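PDB 6DJ8: beta sliding clamp from Borrelia burgdorferi, which forms a ring-shaped head-to-tail homodimer around DNA and probably tethers DNA polymerases and other proteins to it, making synthesis processive. Local coordinates for residues I33-M38 and N82-F86; M38-A44 and E129-S133; F160-I164 and F225-K229; L287-L291 and F351-I355; R302-F308 and E342-I348. All coordinates share one frame; numbering follows the deposited sequence. Where two conformers were deposited one is given.

The five contacts follow the three domains along the chain. Interactions 1 and 2 belong to the N-terminal domain, share Met38 and lie with centres about 7 Å apart; both reach the second subunit, where the head-to-tail ring closes. Interaction 3 pairs the two helices of the central domain, its centre about 25 Å from that of interaction 1 and about 21 Å from that of interaction 4. In the C-terminal domain, interaction 5 is nested in the loop closed by interaction 4, with centres about 12 Å apart, and Leu291 CD2 meets Leu304 CD2 at 3.6 Å. The crystal holds a griselimycin, which in relatives binds between the central and C-terminal domains, home to interactions 3 to 5.

Interaction 1: I33-M38 and N82-F86; sequences ILNRNM and NASNF
Asn82 faces Met38 at the start of helix 83-92, its ND2 lying 3.6 Å from Met38 CA. The same ND2 donates to a water at 2.8 Å, which in turn donates to Met38 O. With chi1 at 176°, CG is anti to the backbone N and Asn82 acts as N-cap residue of the helix, its OD1 accepting from Asn85 N at 2.9 Å. The CB of Ala83 is touched by Ile33 CD1 at 4.0 Å. Ser84 is met by the Asn35 amide, whose ND2 sits 3.4 Å from Ser84 CB, and a second water accepts from Ser84 N and donates weakly to Asn35 OD1. At Asn85, ND2 lies across the extended Met38 side chain, 3.5 Å from Met38 CE. Met38 packs on Thr322 and Asn85 on Arg324 of the second subunit, placing this helix end at the dimer interface. Ala83 bonds through its backbone to Ser43, ahead of strand 44-50, while Phe86 packs against Ile22 and Ile26 of helix 19-29.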
# COMPACT_ATOMS: atom_id res chain seq x y z
N ILE A 33 5.44 6.49 -18.82
CA ILE A 33 6.37 7.59 -18.59
C ILE A 33 7.04 7.40 -17.24
O ILE A 33 6.40 7.49 -16.19
CB ILE A 33 5.65 8.95 -18.65
CG1 ILE A 33 5.02 9.17 -20.02
CG2 ILE A 33 6.59 10.08 -18.29
CD1 ILE A 33 4.46 10.57 -20.21
N LEU A 34 8.35 7.17 -17.26
CA LEU A 34 9.17 7.23 -16.05
C LEU A 34 9.33 8.68 -15.63
O LEU A 34 10.00 9.46 -16.32
CB LEU A 34 10.52 6.56 -16.29
CG LEU A 34 11.13 6.75 -17.68
CD1 LEU A 34 12.62 7.05 -17.59
CD2 LEU A 34 10.88 5.53 -18.59
N ASN A 35 8.73 9.06 -14.50
CA ASN A 35 8.64 10.46 -14.07
C ASN A 35 9.87 10.84 -13.27
O ASN A 35 9.90 10.76 -12.04
CB ASN A 35 7.36 10.67 -13.26
CG ASN A 35 7.29 12.06 -12.63
OD1 ASN A 35 7.69 13.06 -13.24
ND2 ASN A 35 6.79 12.11 -11.40
N ARG A 36 10.91 11.30 -13.97
CA ARG A 36 12.12 11.74 -13.29
C ARG A 36 11.93 13.11 -12.67
O ARG A 36 11.73 13.24 -11.46
CB ARG A 36 13.31 11.74 -14.25
CG ARG A 36 13.81 10.35 -14.59
CD ARG A 36 15.26 10.37 -15.07
NE ARG A 36 15.47 11.20 -16.25
CZ ARG A 36 15.02 10.91 -17.46
NH1 ARG A 36 14.31 9.80 -17.66
NH2 ARG A 36 15.25 11.72 -18.48
N ASN A 37 11.99 14.16 -13.49
CA ASN A 37 12.04 15.52 -13.01
C ASN A 37 11.16 16.40 -13.88
O ASN A 37 10.99 16.15 -15.08
CB ASN A 37 13.49 16.04 -12.93
CG ASN A 37 13.81 17.09 -13.97
OD1 ASN A 37 13.47 18.26 -13.81
ND2 ASN A 37 14.50 16.68 -15.03
N MET A 38 10.57 17.41 -13.25
CA MET A 38 9.62 18.30 -13.90
C MET A 38 10.21 19.03 -15.11
O MET A 38 9.46 19.41 -16.02
CB MET A 38 9.12 19.29 -12.85
CG MET A 38 8.37 20.49 -13.34
SD MET A 38 8.03 21.53 -11.90
CE MET A 38 6.95 22.74 -12.62
N ASN A 82 4.63 18.42 -18.10
CA ASN A 82 4.97 17.33 -17.19
C ASN A 82 3.74 16.52 -16.82
O ASN A 82 2.75 17.08 -16.34
CB ASN A 82 5.63 17.91 -15.94
CG ASN A 82 5.92 16.86 -14.91
OD1 ASN A 82 5.17 16.70 -13.94
ND2 ASN A 82 7.00 16.11 -15.12
N ALA A 83 3.80 15.20 -17.06
CA ALA A 83 2.60 14.37 -16.93
C ALA A 83 2.10 14.31 -15.49
O ALA A 83 0.89 14.32 -15.25
CB ALA A 83 2.88 12.95 -17.43
N SER A 84 3.02 14.18 -14.54
CA SER A 84 2.65 14.05 -13.13
C SER A 84 1.96 15.32 -12.62
O SER A 84 0.95 15.25 -11.90
CB SER A 84 3.90 13.73 -12.31
OG SER A 84 3.62 13.62 -10.93
N ASN A 85 2.49 16.49 -12.98
CA ASN A 85 1.85 17.74 -12.55
C ASN A 85 0.48 17.91 -13.19
O ASN A 85 -0.48 18.31 -12.53
CB ASN A 85 2.73 18.94 -12.89
CG ASN A 85 3.98 18.99 -12.04
OD1 ASN A 85 4.11 18.24 -11.07
ND2 ASN A 85 4.90 19.88 -12.40
N PHE A 86 0.36 17.60 -14.48
CA PHE A 86 -0.92 17.75 -15.16
C PHE A 86 -1.97 16.83 -14.55
O PHE A 86 -3.11 17.23 -14.34
CB PHE A 86 -0.75 17.45 -16.65
CG PHE A 86 -1.91 17.87 -17.49
CD1 PHE A 86 -2.67 18.98 -17.15
CD2 PHE A 86 -2.27 17.14 -18.61
CE1 PHE A 86 -3.74 19.37 -17.92
CE2 PHE A 86 -3.34 17.53 -19.39
CZ PHE A 86 -4.08 18.65 -19.04
O HOH W 1 5.65 13.10 -15.27
O HOH W 2 8.32 16.97 -17.45

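Interaction 2: M38-A44 and E129-S133; sequences MNDIWSA and EPTFS
The backbones of Ile41 and Phe132 stay 7.8 Å apart between CA atoms and share no hydrogen bond across the contact; the Phe132 side chain fills the interval, lying against the 38-44 loop of the N-terminal domain. In this loop Asp40 forms an Asx turn: Trp42 N donates to Asp40 OD1 at 3.0 Å, approaching from above the carboxylate plane, and a short 3-10 segment, 41-43, leads on to strand 44-50. A pairing of Asp40 with Arg36 is doubtful in detail, OD2 being uncertainly placed. Phe132 presents an edge to the backbone, where Asn39 O lies near the ring plane, 3.3 Å from Phe132 CE2. Ile41 and Phe132 cross at about a right angle, Ile41 CG2 lying 3.5 Å from Phe132 CE2, and Ala44 CB meets Phe132 CE1 at 3.7 Å. Ile41 CG1 sits between the backbone N and the carbonyl carbon (chi1 64°), which sends it away from Phe132 and over a face of the Trp42 ring. Phe132 is tied to Leu80 through the backbone, while Glu129 forms a salt bridge with Arg324 of the second subunit and a hydrogen bond with its Tyr297. Toward that interface the Met38 side chain runs across Pro130, with Met38 CE 3.3 Å from Pro130 CG, close enough for two carbons that the methyl's exact place is doubtful.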
# COMPACT_ATOMS: atom_id res chain seq x y z
N MET A 38 10.57 17.41 -13.25
CA MET A 38 9.62 18.30 -13.90
C MET A 38 10.21 19.03 -15.11
O MET A 38 9.46 19.41 -16.02
CB MET A 38 9.12 19.29 -12.85
CG MET A 38 8.37 20.49 -13.34
SD MET A 38 8.03 21.53 -11.90
CE MET A 38 6.95 22.74 -12.62
N ASN A 39 11.53 19.20 -15.16
CA ASN A 39 12.18 19.81 -16.32
C ASN A 39 12.48 18.83 -17.43
O ASN A 39 13.03 19.25 -18.46
CB ASN A 39 13.49 20.51 -15.92
CG ASN A 39 13.24 21.82 -15.22
OD1 ASN A 39 12.19 22.43 -15.38
ND2 ASN A 39 14.22 22.27 -14.44
N ASP A 40 12.15 17.56 -17.26
CA ASP A 40 12.51 16.53 -18.23
C ASP A 40 11.42 16.37 -19.29
O ASP A 40 10.29 15.98 -18.97
CB ASP A 40 12.71 15.20 -17.51
CG ASP A 40 13.13 14.10 -18.44
OD1 ASP A 40 13.49 14.39 -19.60
OD2 ASP A 40 13.03 12.93 -18.02
N ILE A 41 11.77 16.60 -20.55
CA ILE A 41 10.77 16.48 -21.61
C ILE A 41 10.28 15.05 -21.75
O ILE A 41 9.17 14.83 -22.25
CB ILE A 41 11.30 16.99 -22.96
CG1 ILE A 41 12.46 16.14 -23.46
CG2 ILE A 41 11.69 18.46 -22.90
CD1 ILE A 41 12.75 16.36 -24.92
N TRP A 42 11.08 14.06 -21.34
CA TRP A 42 10.64 12.67 -21.39
C TRP A 42 9.80 12.28 -20.18
O TRP A 42 9.35 11.13 -20.09
CB TRP A 42 11.86 11.75 -21.52
CG TRP A 42 12.69 12.17 -22.69
CD1 TRP A 42 13.95 12.69 -22.66
CD2 TRP A 42 12.29 12.16 -24.07
NE1 TRP A 42 14.37 12.99 -23.94
CE2 TRP A 42 13.37 12.67 -24.82
CE3 TRP A 42 11.13 11.75 -24.75
CZ2 TRP A 42 13.33 12.79 -26.21
CZ3 TRP A 42 11.09 11.87 -26.12
CH2 TRP A 42 12.19 12.38 -26.84
N SER A 43 9.57 13.22 -19.27
CA SER A 43 8.59 13.07 -18.21
C SER A 43 7.29 13.78 -18.56
O SER A 43 6.36 13.79 -17.74
CB SER A 43 9.15 13.59 -16.89
OG SER A 43 10.21 12.76 -16.44
N ALA A 44 7.20 14.36 -19.74
CA ALA A 44 6.06 15.15 -20.16
C ALA A 44 5.15 14.34 -21.07
O ALA A 44 5.53 13.29 -21.60
CB ALA A 44 6.52 16.41 -20.89
N GLU A 129 -0.15 25.72 -14.12
CA GLU A 129 0.77 24.62 -14.39
C GLU A 129 1.79 25.06 -15.43
O GLU A 129 1.42 25.30 -16.60
CB GLU A 129 0.02 23.38 -14.86
CG GLU A 129 -0.84 22.72 -13.78
CD GLU A 129 -0.00 22.01 -12.71
OE1 GLU A 129 1.24 21.90 -12.87
OE2 GLU A 129 -0.59 21.55 -11.70
N PRO A 130 3.06 25.16 -15.07
CA PRO A 130 4.07 25.55 -16.05
C PRO A 130 4.22 24.49 -17.12
O PRO A 130 3.99 23.30 -16.89
CB PRO A 130 5.36 25.72 -15.23
CG PRO A 130 5.05 25.16 -13.86
CD PRO A 130 3.57 25.34 -13.70
N THR A 131 4.55 24.95 -18.32
CA THR A 131 4.67 24.10 -19.50
C THR A 131 6.05 24.26 -20.12
O THR A 131 6.83 25.14 -19.76
CB THR A 131 3.60 24.45 -20.55
OG1 THR A 131 3.78 25.82 -20.95
CG2 THR A 131 2.21 24.27 -19.97
N PHE A 132 6.35 23.38 -21.07
CA PHE A 132 7.58 23.55 -21.82
C PHE A 132 7.41 24.62 -22.88
O PHE A 132 6.29 25.03 -23.20
CB PHE A 132 8.01 22.22 -22.45
CG PHE A 132 8.57 21.25 -21.46
CD1 PHE A 132 7.72 20.42 -20.74
CD2 PHE A 132 9.93 21.21 -21.20
CE1 PHE A 132 8.23 19.55 -19.79
CE2 PHE A 132 10.44 20.34 -20.26
CZ PHE A 132 9.59 19.51 -19.55
N SER A 133 8.54 25.12 -23.37
CA SER A 133 8.55 26.07 -24.47
C SER A 133 8.12 25.38 -25.76
O SER A 133 8.19 24.15 -25.89
CB SER A 133 9.94 26.70 -24.64

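Interaction 3: F160-I164 and F225-K229; sequences FKKVI and FNFLK
Phe160 and Phe225 meet edge to edge, Phe160 CZ lying 3.8 Å from Phe225 CE1, with the two side chains crossing at about a right angle. One face of the Phe160 ring carries Ile164 CD1 of the same helix over its centre, 3.7 Å above the plane. The meeting joins the helix pair of the central domain, 157-167 and 223-231, of the kind that lines the DNA-facing inside of the ring in this family. The axes of segments 160-164 and 225-229 come within 10.0 Å, their N-to-C directions 136° apart. Ile164 projects toward helix 223-231: CG1, placed anti to the carbonyl carbon (chi1 -74°), and CD1 both meet Phe225 CD1, and CD1 also reaches Leu228 CB. Leu228 CD1 touches Phe160 CE2 at 4.0 Å. The pair packs on strands 237-242, 246-251 and 254-259, Phe160 on Val238 and Ile240, Leu228 on Val249 and Ile256. The other branch of Ile164, CG2, rests 3.6 Å from Phe225 O and 3.8 Å from Lys229 CB.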
# COMPACT_ATOMS: atom_id res chain seq x y z
N PHE A 160 -8.05 -10.99 -26.57
CA PHE A 160 -6.68 -10.49 -26.52
C PHE A 160 -6.23 -10.26 -25.08
O PHE A 160 -5.07 -10.52 -24.74
CB PHE A 160 -6.59 -9.19 -27.31
CG PHE A 160 -5.18 -8.71 -27.56
CD1 PHE A 160 -4.13 -9.60 -27.65
CD2 PHE A 160 -4.92 -7.36 -27.74
CE1 PHE A 160 -2.84 -9.16 -27.90
CE2 PHE A 160 -3.63 -6.92 -27.98
CZ PHE A 160 -2.59 -7.83 -28.07
N LYS A 161 -7.13 -9.73 -24.24
CA LYS A 161 -6.80 -9.54 -22.83
C LYS A 161 -6.47 -10.87 -22.16
O LYS A 161 -5.51 -10.97 -21.39
CB LYS A 161 -7.96 -8.89 -22.08
CG LYS A 161 -8.10 -7.41 -22.25
CD LYS A 161 -9.15 -6.85 -21.29
CE LYS A 161 -8.85 -7.27 -19.87
NZ LYS A 161 -9.13 -6.16 -18.92
N LYS A 162 -7.27 -11.90 -22.43
CA LYS A 162 -7.00 -13.21 -21.83
C LYS A 162 -5.64 -13.73 -22.28
O LYS A 162 -4.84 -14.21 -21.46
CB LYS A 162 -8.11 -14.20 -22.20
CG LYS A 162 -8.00 -15.54 -21.49
CD LYS A 162 -9.34 -16.28 -21.56
CE LYS A 162 -9.19 -17.76 -21.23
NZ LYS A 162 -10.54 -18.37 -21.00
N VAL A 163 -5.33 -13.61 -23.57
CA VAL A 163 -4.04 -14.07 -24.07
C VAL A 163 -2.90 -13.30 -23.41
O VAL A 163 -1.89 -13.89 -23.01
CB VAL A 163 -4.00 -13.96 -25.60
CG1 VAL A 163 -2.60 -14.20 -26.11
CG2 VAL A 163 -4.94 -14.99 -26.21
N ILE A 164 -3.04 -11.98 -23.30
CA ILE A 164 -2.01 -11.18 -22.65
C ILE A 164 -1.82 -11.65 -21.22
O ILE A 164 -0.69 -11.83 -20.75
CB ILE A 164 -2.39 -9.69 -22.70
CG1 ILE A 164 -2.21 -9.12 -24.11
CG2 ILE A 164 -1.61 -8.88 -21.65
CD1 ILE A 164 -2.76 -7.70 -24.27
N PHE A 225 2.56 -5.04 -23.78
CA PHE A 225 1.43 -5.86 -23.39
C PHE A 225 1.00 -5.59 -21.96
O PHE A 225 -0.20 -5.59 -21.66
CB PHE A 225 1.75 -7.35 -23.61
CG PHE A 225 2.00 -7.66 -25.06
CD1 PHE A 225 0.94 -7.69 -25.95
CD2 PHE A 225 3.28 -7.78 -25.55
CE1 PHE A 225 1.16 -7.91 -27.31
CE2 PHE A 225 3.50 -8.00 -26.89
CZ PHE A 225 2.43 -8.06 -27.78
N ASN A 226 1.94 -5.37 -21.05
CA ASN A 226 1.56 -4.93 -19.71
C ASN A 226 0.77 -3.63 -19.78
O ASN A 226 -0.29 -3.51 -19.16
CB ASN A 226 2.80 -4.79 -18.83
CG ASN A 226 3.46 -6.14 -18.57
OD1 ASN A 226 2.77 -7.15 -18.46
ND2 ASN A 226 4.79 -6.16 -18.47
N PHE A 227 1.20 -2.71 -20.64
CA PHE A 227 0.50 -1.44 -20.82
C PHE A 227 -0.92 -1.66 -21.35
O PHE A 227 -1.90 -1.13 -20.81
CB PHE A 227 1.32 -0.60 -21.80
CG PHE A 227 0.81 0.79 -22.04
CD1 PHE A 227 0.35 1.57 -20.99
CD2 PHE A 227 0.88 1.34 -23.31
CE1 PHE A 227 -0.08 2.87 -21.21
CE2 PHE A 227 0.45 2.64 -23.54
CZ PHE A 227 -0.03 3.40 -22.49
N LEU A 228 -1.03 -2.49 -22.39
CA LEU A 228 -2.28 -2.72 -23.08
C LEU A 228 -3.34 -3.31 -22.17
O LEU A 228 -4.53 -2.99 -22.30
CB LEU A 228 -2.04 -3.69 -24.24
CG LEU A 228 -1.50 -3.08 -25.53
CD1 LEU A 228 -1.07 -4.20 -26.44
CD2 LEU A 228 -2.62 -2.30 -26.14
N LYS A 229 -2.95 -4.23 -21.29
CA LYS A 229 -3.97 -4.89 -20.49
C LYS A 229 -4.65 -3.91 -19.55
O LYS A 229 -5.81 -4.13 -19.18
CB LYS A 229 -3.40 -6.11 -19.75
CG LYS A 229 -2.22 -5.87 -18.82
CD LYS A 229 -1.81 -7.20 -18.21
CE LYS A 229 -0.35 -7.23 -17.78
NZ LYS A 229 0.11 -8.64 -17.53

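Interaction 4: L287-L291 and F351-I355; sequences LKDRL and FVEAI
Leu291 reaches from helix 284-294 into the angle between Phe351 and Ile355. Its CD1 lies over one face of the Phe351 ring, a CH-pi contact 4.2 Å from the ring centroid and 22° off the normal, displaced toward the rim. The same methyl meets Ile355 CD1 tip to tip at 3.5 Å. Leu291 has CG swung to the backbone N side, a rotation (chi1 -73°) that brings both methyls to Phe351 CD2 while CB touches Val352 CG2 at 3.9 Å. One turn earlier, Leu287 CD2 meets Phe351 CZ at 3.9 Å, and Leu287 CG lies 4.0 Å from Ile355 CD1. Lys288 and Ile355 run alongside each other, pointing opposite ways, with Lys288 CG 3.7 Å from Ile355 CD1; the aliphatic part of the lysine thus borders the apolar contact. The axes of segments 287-291 and 351-355 lie 10.7 Å apart at closest, at 154°, nearly antiparallel. On helix 284-294, Arg290 NH1 forms a salt bridge with Asp289 OD1 at 2.6 Å, and Asp289 also pairs with Arg293. Arg290 further makes a cation-pi contact with Phe95 of the second subunit, bringing this helix to the dimer interface. The helix pair of the C-terminal domain packs on both sheets: Leu291 and Phe351 on Leu304 of strand 303-308, Phe351 and Ile355 on Ile365 and Ile363 of strand 362-367, and Leu287 on Ile330 of strand 325-331.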
# COMPACT_ATOMS: atom_id res chain seq x y z
N LEU A 287 -5.32 -25.65 -4.06
CA LEU A 287 -3.90 -25.49 -4.38
C LEU A 287 -3.44 -24.07 -4.06
O LEU A 287 -2.40 -23.88 -3.41
CB LEU A 287 -3.64 -25.83 -5.84
CG LEU A 287 -2.16 -25.74 -6.21
CD1 LEU A 287 -1.34 -26.59 -5.24
CD2 LEU A 287 -1.97 -26.21 -7.66
N LYS A 288 -4.20 -23.06 -4.50
CA LYS A 288 -3.79 -21.68 -4.24
C LYS A 288 -3.67 -21.41 -2.74
O LYS A 288 -2.69 -20.81 -2.29
CB LYS A 288 -4.78 -20.69 -4.85
CG LYS A 288 -4.71 -20.51 -6.35
CD LYS A 288 -5.50 -19.27 -6.74
CE LYS A 288 -6.33 -19.53 -7.97
NZ LYS A 288 -7.25 -18.40 -8.27
N ASP A 289 -4.67 -21.84 -1.97
CA ASP A 289 -4.67 -21.59 -0.53
C ASP A 289 -3.46 -22.23 0.15
O ASP A 289 -2.78 -21.59 0.96
CB ASP A 289 -5.98 -22.13 0.07
CG ASP A 289 -5.97 -22.15 1.58
OD1 ASP A 289 -5.46 -23.12 2.16
OD2 ASP A 289 -6.47 -21.18 2.18
N ARG A 290 -3.15 -23.48 -0.21
CA ARG A 290 -2.05 -24.19 0.44
C ARG A 290 -0.70 -23.63 0.05
O ARG A 290 0.23 -23.60 0.87
CB ARG A 290 -2.12 -25.68 0.10
CG ARG A 290 -3.38 -26.37 0.60
CD ARG A 290 -3.70 -26.06 2.07
NE ARG A 290 -4.72 -26.99 2.59
CZ ARG A 290 -6.02 -26.73 2.62
NH1 ARG A 290 -6.48 -25.56 2.18
NH2 ARG A 290 -6.87 -27.63 3.10
N LEU A 291 -0.56 -23.19 -1.21
CA LEU A 291 0.70 -22.58 -1.63
C LEU A 291 0.95 -21.29 -0.86
O LEU A 291 2.09 -20.95 -0.55
CB LEU A 291 0.70 -22.31 -3.14
CG LEU A 291 0.84 -23.59 -3.98
CD1 LEU A 291 0.64 -23.29 -5.46
CD2 LEU A 291 2.21 -24.20 -3.74
N PHE A 351 5.30 -21.12 -9.74
CA PHE A 351 4.12 -21.96 -9.59
C PHE A 351 2.90 -21.10 -9.29
O PHE A 351 1.87 -21.17 -9.98
CB PHE A 351 4.38 -22.97 -8.45
CG PHE A 351 3.49 -24.19 -8.45
CD1 PHE A 351 2.66 -24.50 -9.53
CD2 PHE A 351 3.50 -25.05 -7.36
CE1 PHE A 351 1.85 -25.64 -9.51
CE2 PHE A 351 2.70 -26.22 -7.34
CZ PHE A 351 1.87 -26.51 -8.40
N VAL A 352 3.02 -20.23 -8.28
CA VAL A 352 1.90 -19.37 -7.87
C VAL A 352 1.53 -18.42 -9.00
O VAL A 352 0.34 -18.23 -9.30
CB VAL A 352 2.26 -18.59 -6.59
CG1 VAL A 352 1.24 -17.50 -6.31
CG2 VAL A 352 2.40 -19.55 -5.39
N GLU A 353 2.53 -17.77 -9.62
CA GLU A 353 2.22 -16.85 -10.71
C GLU A 353 1.46 -17.57 -11.82
O GLU A 353 0.51 -17.02 -12.38
CB GLU A 353 3.49 -16.24 -11.29
CG GLU A 353 3.64 -14.79 -11.06
CD GLU A 353 4.62 -14.17 -12.05
OE1 GLU A 353 4.31 -13.05 -12.54
OE2 GLU A 353 5.67 -14.81 -12.32
N ALA A 354 1.90 -18.78 -12.16
CA ALA A 354 1.26 -19.48 -13.27
C ALA A 354 -0.17 -19.85 -12.91
O ALA A 354 -1.11 -19.54 -13.65
CB ALA A 354 2.09 -20.71 -13.65
N ILE A 355 -0.38 -20.46 -11.74
CA ILE A 355 -1.74 -20.92 -11.49
C ILE A 355 -2.70 -19.76 -11.27
O ILE A 355 -3.91 -19.92 -11.45
CB ILE A 355 -1.78 -21.90 -10.30
CG1 ILE A 355 -1.59 -21.14 -8.99
CG2 ILE A 355 -0.76 -23.00 -10.47
CD1 ILE A 355 -1.68 -22.07 -7.80

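Interaction 5: R302-F308 and E342-I348; sequences RKLVLTF and EVMAINI
Seven backbone hydrogen bonds join 302-308 to 342-348, six of them between antiparallel strands 303-308 and 342-347. Leu306 N to Met344 O is the shortest at 2.7 Å and runs nearly along the C=O axis; Met344 N answers to Leu306 O at 2.9 Å. Paired bonds likewise join Leu304 with Ile346 and Phe308 with Glu342. Past the last strand pair, Ile348 N donates to Arg302 O at 2.9 Å, where the chain turns into helix 348-355 and Asn347 OD1 caps Tyr350 N. Arg302, bent at chi2 and chi3, lays its guanidinium over Ile348 CG2, which sits 3.3 Å from the plane and offset toward the rim; bonds to Asn295, Asp299 and Ser349 fix that group. On one face, Lys303 CE rests 3.6 Å from Ala345 CB, and Val305 CG1 meets Val343 CG1 at 3.7 Å. On the other, Leu306 CD1 touches Ile346 CG2 at 3.9 Å, and Leu304 CD2 lies near Ile348 CG1. The face of Leu304, Leu306 and Met344 packs on Leu291 and Val294 of helix 284-294 and on Phe367 of strand 362-367. Strand 303-308 runs between strands 312-318 and 342-347, and Ala345 bonds through its backbone to Met390 near the C-terminus.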
# COMPACT_ATOMS: atom_id res chain seq x y z
N ARG A 302 13.13 -19.58 -3.17
CA ARG A 302 11.80 -19.96 -3.65
C ARG A 302 11.65 -21.48 -3.78
O ARG A 302 10.64 -21.95 -4.32
CB ARG A 302 11.43 -19.29 -4.99
CG ARG A 302 11.76 -17.78 -5.06
CD ARG A 302 11.31 -17.02 -3.81
NE ARG A 302 9.86 -16.89 -3.67
CZ ARG A 302 9.20 -17.04 -2.52
NH1 ARG A 302 7.87 -16.89 -2.49
NH2 ARG A 302 9.85 -17.35 -1.40
N LYS A 303 12.59 -22.26 -3.23
CA LYS A 303 12.60 -23.71 -3.46
C LYS A 303 11.47 -24.36 -2.68
O LYS A 303 11.52 -24.43 -1.45
CB LYS A 303 13.94 -24.33 -3.07
CG LYS A 303 14.01 -25.85 -3.34
CD LYS A 303 15.41 -26.43 -3.12
CE LYS A 303 15.36 -27.95 -3.05
NZ LYS A 303 16.64 -28.62 -2.64
N LEU A 304 10.46 -24.83 -3.39
CA LEU A 304 9.36 -25.59 -2.83
C LEU A 304 9.54 -27.06 -3.22
O LEU A 304 9.76 -27.35 -4.39
CB LEU A 304 8.04 -25.06 -3.35
CG LEU A 304 6.79 -25.88 -3.06
CD1 LEU A 304 6.51 -25.81 -1.55
CD2 LEU A 304 5.63 -25.33 -3.88
N VAL A 305 9.45 -27.98 -2.26
CA VAL A 305 9.60 -29.41 -2.55
C VAL A 305 8.22 -30.04 -2.64
O VAL A 305 7.46 -30.03 -1.66
CB VAL A 305 10.48 -30.13 -1.52
CG1 VAL A 305 10.49 -31.65 -1.82
CG2 VAL A 305 11.89 -29.58 -1.55
N LEU A 306 7.91 -30.62 -3.80
CA LEU A 306 6.64 -31.27 -4.07
C LEU A 306 6.83 -32.78 -4.07
O LEU A 306 7.77 -33.28 -4.67
CB LEU A 306 6.07 -30.87 -5.43
CG LEU A 306 5.80 -29.40 -5.71
CD1 LEU A 306 5.28 -29.22 -7.13
CD2 LEU A 306 4.81 -28.90 -4.68
N THR A 307 5.91 -33.50 -3.42
CA THR A 307 5.91 -34.95 -3.50
C THR A 307 4.56 -35.42 -4.01
O THR A 307 3.53 -35.22 -3.34
CB THR A 307 6.23 -35.60 -2.16
OG1 THR A 307 7.50 -35.12 -1.72
CG2 THR A 307 6.32 -37.15 -2.33
N PHE A 308 4.56 -36.05 -5.19
CA PHE A 308 3.37 -36.62 -5.80
C PHE A 308 3.30 -38.11 -5.46
O PHE A 308 4.22 -38.87 -5.78
CB PHE A 308 3.38 -36.47 -7.32
CG PHE A 308 3.14 -35.07 -7.82
CD1 PHE A 308 4.18 -34.18 -7.93
CD2 PHE A 308 1.88 -34.68 -8.22
CE1 PHE A 308 3.96 -32.91 -8.41
CE2 PHE A 308 1.66 -33.43 -8.71
CZ PHE A 308 2.70 -32.54 -8.79
N GLU A 342 7.11 -39.41 -7.01
CA GLU A 342 8.01 -38.42 -7.59
C GLU A 342 8.18 -37.26 -6.62
O GLU A 342 7.19 -36.68 -6.17
CB GLU A 342 7.49 -37.90 -8.93
CG GLU A 342 7.49 -38.96 -10.04
CD GLU A 342 8.89 -39.38 -10.44
OE1 GLU A 342 9.76 -38.50 -10.63
OE2 GLU A 342 9.12 -40.60 -10.58
N VAL A 343 9.43 -36.94 -6.32
CA VAL A 343 9.78 -35.79 -5.49
C VAL A 343 10.53 -34.81 -6.37
O VAL A 343 11.43 -35.20 -7.12
CB VAL A 343 10.63 -36.19 -4.28
CG1 VAL A 343 10.89 -34.98 -3.40
CG2 VAL A 343 9.96 -37.31 -3.48
N MET A 344 10.13 -33.55 -6.31
CA MET A 344 10.80 -32.52 -7.14
C MET A 344 10.74 -31.16 -6.45
O MET A 344 9.87 -30.94 -5.65
CB MET A 344 10.09 -32.39 -8.48
CG MET A 344 8.69 -31.93 -8.30
SD MET A 344 7.91 -31.54 -9.83
CE MET A 344 7.87 -33.16 -10.58
N ALA A 345 11.69 -30.31 -6.79
CA ALA A 345 11.72 -28.95 -6.30
C ALA A 345 11.29 -28.01 -7.42
O ALA A 345 11.63 -28.24 -8.59
CB ALA A 345 13.12 -28.58 -5.80
N ILE A 346 10.57 -26.96 -7.05
CA ILE A 346 10.04 -26.00 -8.01
C ILE A 346 10.07 -24.62 -7.36
O ILE A 346 9.97 -24.48 -6.14
CB ILE A 346 8.61 -26.35 -8.46
CG1 ILE A 346 8.21 -25.51 -9.66
CG2 ILE A 346 7.62 -26.15 -7.33
CD1 ILE A 346 6.87 -25.90 -10.25
N ASN A 347 10.24 -23.60 -8.20
CA ASN A 347 10.17 -22.20 -7.76
C ASN A 347 8.73 -21.86 -7.42
O ASN A 347 7.87 -21.79 -8.31
CB ASN A 347 10.71 -21.31 -8.88
CG ASN A 347 10.73 -19.84 -8.51
OD1 ASN A 347 9.75 -19.30 -8.01
ND2 ASN A 347 11.85 -19.18 -8.79
N ILE A 348 8.46 -21.61 -6.14
CA ILE A 348 7.08 -21.37 -5.72
C ILE A 348 6.53 -20.10 -6.34
O ILE A 348 5.32 -20.01 -6.60
CB ILE A 348 6.97 -21.31 -4.18
CG1 ILE A 348 5.49 -21.36 -3.78
CG2 ILE A 348 7.60 -20.04 -3.63
CD1 ILE A 348 5.25 -21.59 -2.26